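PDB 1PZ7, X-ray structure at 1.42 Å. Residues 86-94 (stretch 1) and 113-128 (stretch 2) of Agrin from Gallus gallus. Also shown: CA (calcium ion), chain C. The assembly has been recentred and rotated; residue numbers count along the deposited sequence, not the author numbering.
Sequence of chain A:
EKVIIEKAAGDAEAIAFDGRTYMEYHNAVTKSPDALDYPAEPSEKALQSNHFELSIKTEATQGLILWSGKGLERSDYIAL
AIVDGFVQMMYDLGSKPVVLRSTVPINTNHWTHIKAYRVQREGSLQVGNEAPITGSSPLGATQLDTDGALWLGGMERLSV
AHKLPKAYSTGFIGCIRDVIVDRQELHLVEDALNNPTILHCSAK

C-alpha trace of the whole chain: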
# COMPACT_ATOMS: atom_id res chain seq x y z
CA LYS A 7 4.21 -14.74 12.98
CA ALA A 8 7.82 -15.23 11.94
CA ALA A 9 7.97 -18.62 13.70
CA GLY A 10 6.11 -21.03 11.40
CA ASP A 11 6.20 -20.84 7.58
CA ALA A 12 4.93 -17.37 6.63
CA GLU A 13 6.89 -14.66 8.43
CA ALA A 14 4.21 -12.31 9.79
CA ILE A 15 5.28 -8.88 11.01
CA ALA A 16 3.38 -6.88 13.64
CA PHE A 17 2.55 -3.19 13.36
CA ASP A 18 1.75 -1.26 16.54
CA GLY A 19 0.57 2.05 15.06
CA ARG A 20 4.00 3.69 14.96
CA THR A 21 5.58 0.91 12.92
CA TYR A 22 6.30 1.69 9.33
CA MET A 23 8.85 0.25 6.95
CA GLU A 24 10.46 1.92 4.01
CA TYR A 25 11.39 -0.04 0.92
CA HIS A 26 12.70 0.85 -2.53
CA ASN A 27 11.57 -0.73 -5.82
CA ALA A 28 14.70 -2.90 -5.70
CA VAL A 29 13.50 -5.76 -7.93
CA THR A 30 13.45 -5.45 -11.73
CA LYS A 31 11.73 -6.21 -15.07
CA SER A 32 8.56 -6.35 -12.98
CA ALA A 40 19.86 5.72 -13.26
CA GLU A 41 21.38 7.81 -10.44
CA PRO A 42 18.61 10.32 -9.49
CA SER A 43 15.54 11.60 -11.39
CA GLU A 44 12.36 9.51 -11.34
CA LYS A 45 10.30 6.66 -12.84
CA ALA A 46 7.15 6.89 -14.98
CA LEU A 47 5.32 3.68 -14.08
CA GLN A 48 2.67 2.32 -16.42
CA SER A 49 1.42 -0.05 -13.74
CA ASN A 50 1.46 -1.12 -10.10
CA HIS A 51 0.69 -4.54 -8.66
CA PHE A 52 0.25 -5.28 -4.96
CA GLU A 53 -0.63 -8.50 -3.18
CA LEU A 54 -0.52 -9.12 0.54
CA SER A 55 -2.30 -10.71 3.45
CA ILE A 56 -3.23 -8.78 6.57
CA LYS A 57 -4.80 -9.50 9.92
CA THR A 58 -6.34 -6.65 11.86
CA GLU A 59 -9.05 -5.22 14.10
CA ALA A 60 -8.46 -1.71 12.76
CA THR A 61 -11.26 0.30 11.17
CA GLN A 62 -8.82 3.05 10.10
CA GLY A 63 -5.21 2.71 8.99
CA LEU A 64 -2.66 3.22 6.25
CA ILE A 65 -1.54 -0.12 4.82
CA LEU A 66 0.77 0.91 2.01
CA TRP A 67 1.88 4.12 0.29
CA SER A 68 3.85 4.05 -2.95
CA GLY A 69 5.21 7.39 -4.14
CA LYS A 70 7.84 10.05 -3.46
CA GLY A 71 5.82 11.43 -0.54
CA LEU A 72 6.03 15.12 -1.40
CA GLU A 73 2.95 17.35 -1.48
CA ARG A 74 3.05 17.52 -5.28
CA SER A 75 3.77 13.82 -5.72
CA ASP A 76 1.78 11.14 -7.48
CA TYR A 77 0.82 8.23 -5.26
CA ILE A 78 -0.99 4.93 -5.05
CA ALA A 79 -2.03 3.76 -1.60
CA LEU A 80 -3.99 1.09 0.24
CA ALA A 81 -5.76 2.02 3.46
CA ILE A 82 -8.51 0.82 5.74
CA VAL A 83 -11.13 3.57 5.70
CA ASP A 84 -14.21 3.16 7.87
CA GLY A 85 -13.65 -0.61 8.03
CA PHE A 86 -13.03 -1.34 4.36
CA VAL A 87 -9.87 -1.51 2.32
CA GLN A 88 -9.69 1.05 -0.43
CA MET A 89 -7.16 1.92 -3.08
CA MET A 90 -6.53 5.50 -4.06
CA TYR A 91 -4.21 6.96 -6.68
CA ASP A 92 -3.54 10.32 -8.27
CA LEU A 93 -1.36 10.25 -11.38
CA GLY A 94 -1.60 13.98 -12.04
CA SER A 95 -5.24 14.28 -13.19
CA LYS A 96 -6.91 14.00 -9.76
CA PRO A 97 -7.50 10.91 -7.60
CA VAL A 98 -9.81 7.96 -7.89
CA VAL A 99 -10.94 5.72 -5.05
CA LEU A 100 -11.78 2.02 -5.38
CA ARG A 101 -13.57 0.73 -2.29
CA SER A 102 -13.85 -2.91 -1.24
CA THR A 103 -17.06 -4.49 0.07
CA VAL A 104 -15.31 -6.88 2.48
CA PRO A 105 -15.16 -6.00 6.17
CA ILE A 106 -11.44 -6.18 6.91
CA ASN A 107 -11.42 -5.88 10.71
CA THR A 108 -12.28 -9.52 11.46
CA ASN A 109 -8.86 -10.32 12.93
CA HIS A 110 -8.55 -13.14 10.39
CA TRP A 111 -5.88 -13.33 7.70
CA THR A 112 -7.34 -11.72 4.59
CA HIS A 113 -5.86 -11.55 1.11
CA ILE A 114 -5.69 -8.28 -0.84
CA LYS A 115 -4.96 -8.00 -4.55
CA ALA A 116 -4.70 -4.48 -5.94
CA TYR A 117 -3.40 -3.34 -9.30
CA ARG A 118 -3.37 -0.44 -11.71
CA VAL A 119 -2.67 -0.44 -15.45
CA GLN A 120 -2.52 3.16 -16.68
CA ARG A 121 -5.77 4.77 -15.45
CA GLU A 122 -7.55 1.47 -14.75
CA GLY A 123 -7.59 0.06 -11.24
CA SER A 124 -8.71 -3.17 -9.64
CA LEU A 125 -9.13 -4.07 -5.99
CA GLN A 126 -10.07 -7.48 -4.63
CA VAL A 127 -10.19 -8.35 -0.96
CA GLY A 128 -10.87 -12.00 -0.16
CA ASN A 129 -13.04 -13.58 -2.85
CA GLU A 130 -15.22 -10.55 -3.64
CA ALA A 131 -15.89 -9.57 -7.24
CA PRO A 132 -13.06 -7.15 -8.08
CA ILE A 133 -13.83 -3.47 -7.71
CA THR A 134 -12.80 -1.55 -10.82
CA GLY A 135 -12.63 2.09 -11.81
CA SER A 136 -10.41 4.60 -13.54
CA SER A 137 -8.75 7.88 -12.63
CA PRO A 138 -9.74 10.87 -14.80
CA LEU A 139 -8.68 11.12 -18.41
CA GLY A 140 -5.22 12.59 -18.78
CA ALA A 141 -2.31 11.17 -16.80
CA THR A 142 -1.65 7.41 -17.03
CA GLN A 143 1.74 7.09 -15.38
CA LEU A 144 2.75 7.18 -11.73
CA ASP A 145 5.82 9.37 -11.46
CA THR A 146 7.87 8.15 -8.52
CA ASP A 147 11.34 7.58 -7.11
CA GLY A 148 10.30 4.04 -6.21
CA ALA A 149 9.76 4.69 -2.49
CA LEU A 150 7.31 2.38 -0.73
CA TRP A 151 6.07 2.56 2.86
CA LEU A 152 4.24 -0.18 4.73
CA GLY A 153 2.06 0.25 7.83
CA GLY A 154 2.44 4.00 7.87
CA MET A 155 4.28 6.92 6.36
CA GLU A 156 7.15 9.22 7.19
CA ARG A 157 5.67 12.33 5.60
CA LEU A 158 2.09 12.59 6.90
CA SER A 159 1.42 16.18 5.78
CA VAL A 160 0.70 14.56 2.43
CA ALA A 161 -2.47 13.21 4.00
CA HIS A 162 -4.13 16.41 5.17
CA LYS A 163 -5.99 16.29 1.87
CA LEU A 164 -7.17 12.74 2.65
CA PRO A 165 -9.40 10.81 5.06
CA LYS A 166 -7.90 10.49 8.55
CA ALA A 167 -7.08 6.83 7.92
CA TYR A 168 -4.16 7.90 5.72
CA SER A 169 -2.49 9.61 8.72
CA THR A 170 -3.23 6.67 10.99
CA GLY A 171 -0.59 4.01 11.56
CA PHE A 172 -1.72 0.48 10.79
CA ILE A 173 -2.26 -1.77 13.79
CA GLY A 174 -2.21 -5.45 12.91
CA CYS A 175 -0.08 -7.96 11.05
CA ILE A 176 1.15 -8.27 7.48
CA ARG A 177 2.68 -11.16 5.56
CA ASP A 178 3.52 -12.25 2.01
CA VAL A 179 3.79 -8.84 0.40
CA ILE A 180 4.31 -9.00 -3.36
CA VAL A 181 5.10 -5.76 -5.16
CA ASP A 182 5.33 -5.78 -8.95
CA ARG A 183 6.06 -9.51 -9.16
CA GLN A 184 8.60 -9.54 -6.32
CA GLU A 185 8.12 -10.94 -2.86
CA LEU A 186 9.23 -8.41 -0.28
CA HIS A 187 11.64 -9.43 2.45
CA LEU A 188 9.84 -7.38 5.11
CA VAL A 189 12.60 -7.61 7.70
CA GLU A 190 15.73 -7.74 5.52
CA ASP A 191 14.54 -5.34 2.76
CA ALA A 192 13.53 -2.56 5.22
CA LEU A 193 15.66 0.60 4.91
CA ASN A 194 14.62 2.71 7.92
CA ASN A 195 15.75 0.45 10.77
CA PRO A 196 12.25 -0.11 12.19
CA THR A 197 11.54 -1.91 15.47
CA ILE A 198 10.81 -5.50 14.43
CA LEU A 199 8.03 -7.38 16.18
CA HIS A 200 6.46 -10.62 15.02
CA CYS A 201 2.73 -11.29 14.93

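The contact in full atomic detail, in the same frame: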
# COMPACT_ATOMS: atom_id res chain seq x y z
N PHE A 86 -13.19 -0.69 5.65
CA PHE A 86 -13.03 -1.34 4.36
C PHE A 86 -11.74 -0.91 3.69
O PHE A 86 -11.35 0.26 3.75
CB PHE A 86 -14.22 -1.01 3.45
CG PHE A 86 -15.52 -1.58 3.94
CD1 PHE A 86 -16.36 -0.83 4.75
CD2 PHE A 86 -15.91 -2.87 3.59
CE1 PHE A 86 -17.56 -1.35 5.21
CE2 PHE A 86 -17.11 -3.39 4.04
CZ PHE A 86 -17.93 -2.63 4.85
N VAL A 87 -11.07 -1.86 3.05
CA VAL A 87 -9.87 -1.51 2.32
C VAL A 87 -10.27 -0.72 1.09
O VAL A 87 -11.26 -1.02 0.42
CB VAL A 87 -9.10 -2.76 1.87
CG1 VAL A 87 -7.89 -2.37 1.02
CG2 VAL A 87 -8.65 -3.58 3.07
N GLN A 88 -9.50 0.32 0.80
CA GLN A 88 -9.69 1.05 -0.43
C GLN A 88 -8.35 1.40 -1.03
O GLN A 88 -7.35 1.55 -0.32
CB GLN A 88 -10.56 2.29 -0.22
CG GLN A 88 -9.94 3.38 0.61
CD GLN A 88 -10.84 4.60 0.67
OE1 GLN A 88 -10.36 5.74 0.54
NE2 GLN A 88 -12.13 4.38 0.86
N MET A 89 -8.33 1.50 -2.34
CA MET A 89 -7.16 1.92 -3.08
C MET A 89 -7.44 3.31 -3.61
O MET A 89 -8.55 3.61 -4.04
CB MET A 89 -6.86 0.96 -4.21
CG MET A 89 -5.66 1.37 -5.02
SD MET A 89 -5.04 0.08 -6.12
CE MET A 89 -6.45 -0.16 -7.16
N MET A 90 -6.42 4.15 -3.58
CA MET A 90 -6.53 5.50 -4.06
C MET A 90 -5.25 5.84 -4.81
O MET A 90 -4.17 5.47 -4.37
CB MET A 90 -6.70 6.44 -2.86
CG MET A 90 -6.86 7.88 -3.19
SD MET A 90 -7.38 8.75 -1.69
CE MET A 90 -8.18 10.13 -2.42
N TYR A 91 -5.38 6.48 -5.96
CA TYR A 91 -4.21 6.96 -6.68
C TYR A 91 -4.52 8.24 -7.42
O TYR A 91 -5.65 8.49 -7.85
CB TYR A 91 -3.60 5.91 -7.61
CG TYR A 91 -4.54 5.23 -8.58
CD1 TYR A 91 -4.75 5.74 -9.87
CD2 TYR A 91 -5.19 4.06 -8.24
CE1 TYR A 91 -5.59 5.10 -10.76
CE2 TYR A 91 -6.04 3.42 -9.12
CZ TYR A 91 -6.24 3.94 -10.38
OH TYR A 91 -7.09 3.27 -11.24
N ASP A 92 -3.50 9.08 -7.53
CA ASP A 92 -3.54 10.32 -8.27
C ASP A 92 -2.28 10.30 -9.11
O ASP A 92 -1.18 10.20 -8.58
CB ASP A 92 -3.55 11.54 -7.34
CG ASP A 92 -3.80 12.85 -8.07
OD1 ASP A 92 -4.15 13.85 -7.41
OD2 ASP A 92 -3.66 12.96 -9.30
N LEU A 93 -2.46 10.33 -10.43
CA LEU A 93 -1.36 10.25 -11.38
C LEU A 93 -1.05 11.61 -11.98
O LEU A 93 -0.19 11.73 -12.85
CB LEU A 93 -1.74 9.29 -12.52
CG LEU A 93 -2.25 7.90 -12.11
CD1 LEU A 93 -2.62 7.08 -13.33
CD2 LEU A 93 -1.21 7.16 -11.29
N GLY A 94 -1.77 12.64 -11.52
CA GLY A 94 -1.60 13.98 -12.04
C GLY A 94 -2.85 14.57 -12.68
O GLY A 94 -2.81 15.67 -13.22
N HIS A 113 -6.67 -11.85 2.28
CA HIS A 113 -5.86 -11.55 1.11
C HIS A 113 -6.35 -10.28 0.42
O HIS A 113 -7.54 -10.02 0.35
CB HIS A 113 -5.92 -12.73 0.13
CG HIS A 113 -4.90 -12.66 -0.96
ND1 HIS A 113 -3.54 -12.75 -0.73
CD2 HIS A 113 -5.04 -12.51 -2.30
CE1 HIS A 113 -2.89 -12.66 -1.87
NE2 HIS A 113 -3.77 -12.53 -2.85
N ILE A 114 -5.40 -9.50 -0.09
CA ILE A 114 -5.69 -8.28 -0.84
C ILE A 114 -4.91 -8.33 -2.14
O ILE A 114 -3.71 -8.59 -2.14
CB ILE A 114 -5.26 -7.02 -0.05
CG1 ILE A 114 -6.01 -6.93 1.28
CG2 ILE A 114 -5.50 -5.77 -0.89
CD1 ILE A 114 -5.48 -5.87 2.20
N LYS A 115 -5.60 -8.09 -3.25
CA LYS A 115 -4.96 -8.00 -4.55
C LYS A 115 -5.38 -6.66 -5.16
O LYS A 115 -6.57 -6.41 -5.38
CB LYS A 115 -5.37 -9.15 -5.46
CG LYS A 115 -4.87 -9.01 -6.88
CD LYS A 115 -5.26 -10.18 -7.75
CE LYS A 115 -4.41 -11.39 -7.45
NZ LYS A 115 -4.73 -12.50 -8.39
N ALA A 116 -4.41 -5.80 -5.42
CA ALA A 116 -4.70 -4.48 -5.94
C ALA A 116 -3.73 -4.15 -7.05
O ALA A 116 -2.52 -4.27 -6.89
CB ALA A 116 -4.60 -3.47 -4.84
N TYR A 117 -4.26 -3.71 -8.19
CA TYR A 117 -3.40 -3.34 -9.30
C TYR A 117 -3.95 -2.18 -10.11
O TYR A 117 -5.14 -1.84 -10.04
CB TYR A 117 -3.07 -4.53 -10.19
CG TYR A 117 -4.22 -5.15 -10.95
CD1 TYR A 117 -4.89 -6.26 -10.46
CD2 TYR A 117 -4.61 -4.65 -12.19
CE1 TYR A 117 -5.92 -6.84 -11.15
CE2 TYR A 117 -5.65 -5.23 -12.90
CZ TYR A 117 -6.30 -6.32 -12.37
OH TYR A 117 -7.34 -6.89 -13.08
N ARG A 118 -3.05 -1.56 -10.86
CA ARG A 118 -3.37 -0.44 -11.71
C ARG A 118 -2.60 -0.62 -13.01
O ARG A 118 -1.42 -0.96 -12.99
CB ARG A 118 -2.95 0.87 -11.05
CG ARG A 118 -3.14 2.10 -11.94
CD ARG A 118 -2.42 3.35 -11.46
NE ARG A 118 -0.97 3.17 -11.52
CZ ARG A 118 -0.20 3.46 -12.57
NH1 ARG A 118 -0.72 3.95 -13.69
NH2 ARG A 118 1.10 3.26 -12.50
N VAL A 119 -3.29 -0.44 -14.13
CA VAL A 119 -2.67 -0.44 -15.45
C VAL A 119 -3.12 0.88 -16.06
O VAL A 119 -4.31 1.04 -16.37
CB VAL A 119 -3.13 -1.64 -16.32
CG1 VAL A 119 -2.50 -1.56 -17.70
CG2 VAL A 119 -2.78 -2.97 -15.66
N GLN A 120 -2.20 1.82 -16.19
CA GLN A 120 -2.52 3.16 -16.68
C GLN A 120 -3.60 3.75 -15.76
O GLN A 120 -3.40 3.79 -14.55
CB GLN A 120 -2.86 3.14 -18.17
CG GLN A 120 -1.68 2.58 -18.98
CD GLN A 120 -1.74 2.87 -20.46
OE1 GLN A 120 -1.07 2.20 -21.25
NE2 GLN A 120 -2.50 3.88 -20.85
N ARG A 121 -4.74 4.17 -16.30
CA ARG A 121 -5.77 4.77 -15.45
C ARG A 121 -6.67 3.75 -14.76
O ARG A 121 -7.37 4.08 -13.81
CB ARG A 121 -6.64 5.71 -16.27
CG ARG A 121 -5.88 6.83 -16.97
CD ARG A 121 -6.70 7.58 -17.99
NE ARG A 121 -8.06 7.79 -17.52
CZ ARG A 121 -9.17 7.53 -18.20
NH1 ARG A 121 -9.13 7.06 -19.45
NH2 ARG A 121 -10.33 7.77 -17.63
N GLU A 122 -6.65 2.51 -15.24
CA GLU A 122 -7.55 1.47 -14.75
C GLU A 122 -7.06 0.78 -13.49
O GLU A 122 -5.93 0.29 -13.44
CB GLU A 122 -7.74 0.40 -15.82
CG GLU A 122 -8.47 0.86 -17.07
CD GLU A 122 -8.73 -0.29 -18.01
OE1 GLU A 122 -9.87 -0.79 -18.05
OE2 GLU A 122 -7.78 -0.71 -18.71
N GLY A 123 -7.93 0.70 -12.50
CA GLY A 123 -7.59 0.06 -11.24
C GLY A 123 -8.48 -1.12 -10.93
O GLY A 123 -9.60 -1.22 -11.44
N SER A 124 -7.97 -2.01 -10.09
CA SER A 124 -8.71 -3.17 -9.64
C SER A 124 -8.34 -3.46 -8.20
O SER A 124 -7.16 -3.41 -7.83
CB SER A 124 -8.38 -4.40 -10.50
OG SER A 124 -9.07 -5.55 -10.03
N LEU A 125 -9.34 -3.74 -7.39
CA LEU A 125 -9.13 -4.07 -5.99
C LEU A 125 -9.99 -5.27 -5.63
O LEU A 125 -11.19 -5.28 -5.88
CB LEU A 125 -9.50 -2.89 -5.10
CG LEU A 125 -9.42 -3.15 -3.59
CD1 LEU A 125 -7.98 -3.45 -3.16
CD2 LEU A 125 -9.95 -1.95 -2.83
N GLN A 126 -9.36 -6.29 -5.06
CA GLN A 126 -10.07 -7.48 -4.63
C GLN A 126 -9.59 -7.92 -3.27
O GLN A 126 -8.44 -8.32 -3.11
CB GLN A 126 -9.90 -8.65 -5.61
CG GLN A 126 -10.62 -9.92 -5.12
CD GLN A 126 -10.36 -11.15 -5.96
OE1 GLN A 126 -10.76 -12.26 -5.58
NE2 GLN A 126 -9.70 -10.97 -7.10
N VAL A 127 -10.49 -7.87 -2.29
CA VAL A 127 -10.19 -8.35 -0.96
C VAL A 127 -10.92 -9.68 -0.81
O VAL A 127 -12.08 -9.80 -1.20
CB VAL A 127 -10.65 -7.35 0.11
CG1 VAL A 127 -10.31 -7.85 1.50
CG2 VAL A 127 -10.01 -5.99 -0.14
N GLY A 128 -10.24 -10.69 -0.29
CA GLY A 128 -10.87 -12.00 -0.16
C GLY A 128 -11.30 -12.50 -1.52
O GLY A 128 -10.56 -12.40 -2.50
CA CA C . 1.97 11.06 -13.35
O HOH W 1 2.15 13.66 -12.35
O HOH W 2 1.98 11.68 -15.66

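The one hydrogen bond between the two stretches is made by a side chain to a backbone: the hydroxyl of Tyr91 donates to the carbonyl of a beta turn, with Tyr91 OH 2.7 Å from Arg121 O. Tyr91 reaches the type II' turn from Val119 to Glu122, and its OH also lies 3.0 Å from Gly123 N, although the angle there is too poor for a hydrogen bond. Gly123 leaves the room this arrangement needs, since a CB at that position would sit 2.5 Å from Tyr91 OH, a clash.

The turn joins strands 113-119 and 122-127 into a hairpin, held by backbone pairs such as Tyr117 N to Ser124 O (2.9 Å) and Ser124 N to Tyr117 O (2.8 Å). Strand 86-92 packs against this hairpin through side chains, with no backbone hydrogen bonds across the contact. It runs at 18° to the first hairpin strand and 164° to the second, with axes 8.9 and 7.9 Å apart at closest approach.

Alternation along strand 86-92 directs Val87, Met89 and Tyr91 toward the hairpin. Val87 meets three aliphatic side chains: its CG2 lies 4.0 Å from Ile114 CD1, its CB 3.9 Å from Val127 CG2, and its CG1 4.3 Å from Leu125 CD1. Met89, extended through chi1 and chi2, places SD 3.8 Å from Ala116 CB, and its terminal CE comes 3.4 Å from Ser124 O.

Beyond this apolar patch, Arg118 contributes its aliphatic portion: CD lies over one face of the Tyr91 ring, 3.8 Å from the centroid, in a CH-pi contact. Its guanidinium carries Leu93 CD2 over one face, while Arg118 NH1 donates to Gln120 O at 2.8 Å, tying the side chain to the turn. Leu93 also binds calcium through its carbonyl, with Leu93 O 2.3 Å from CA.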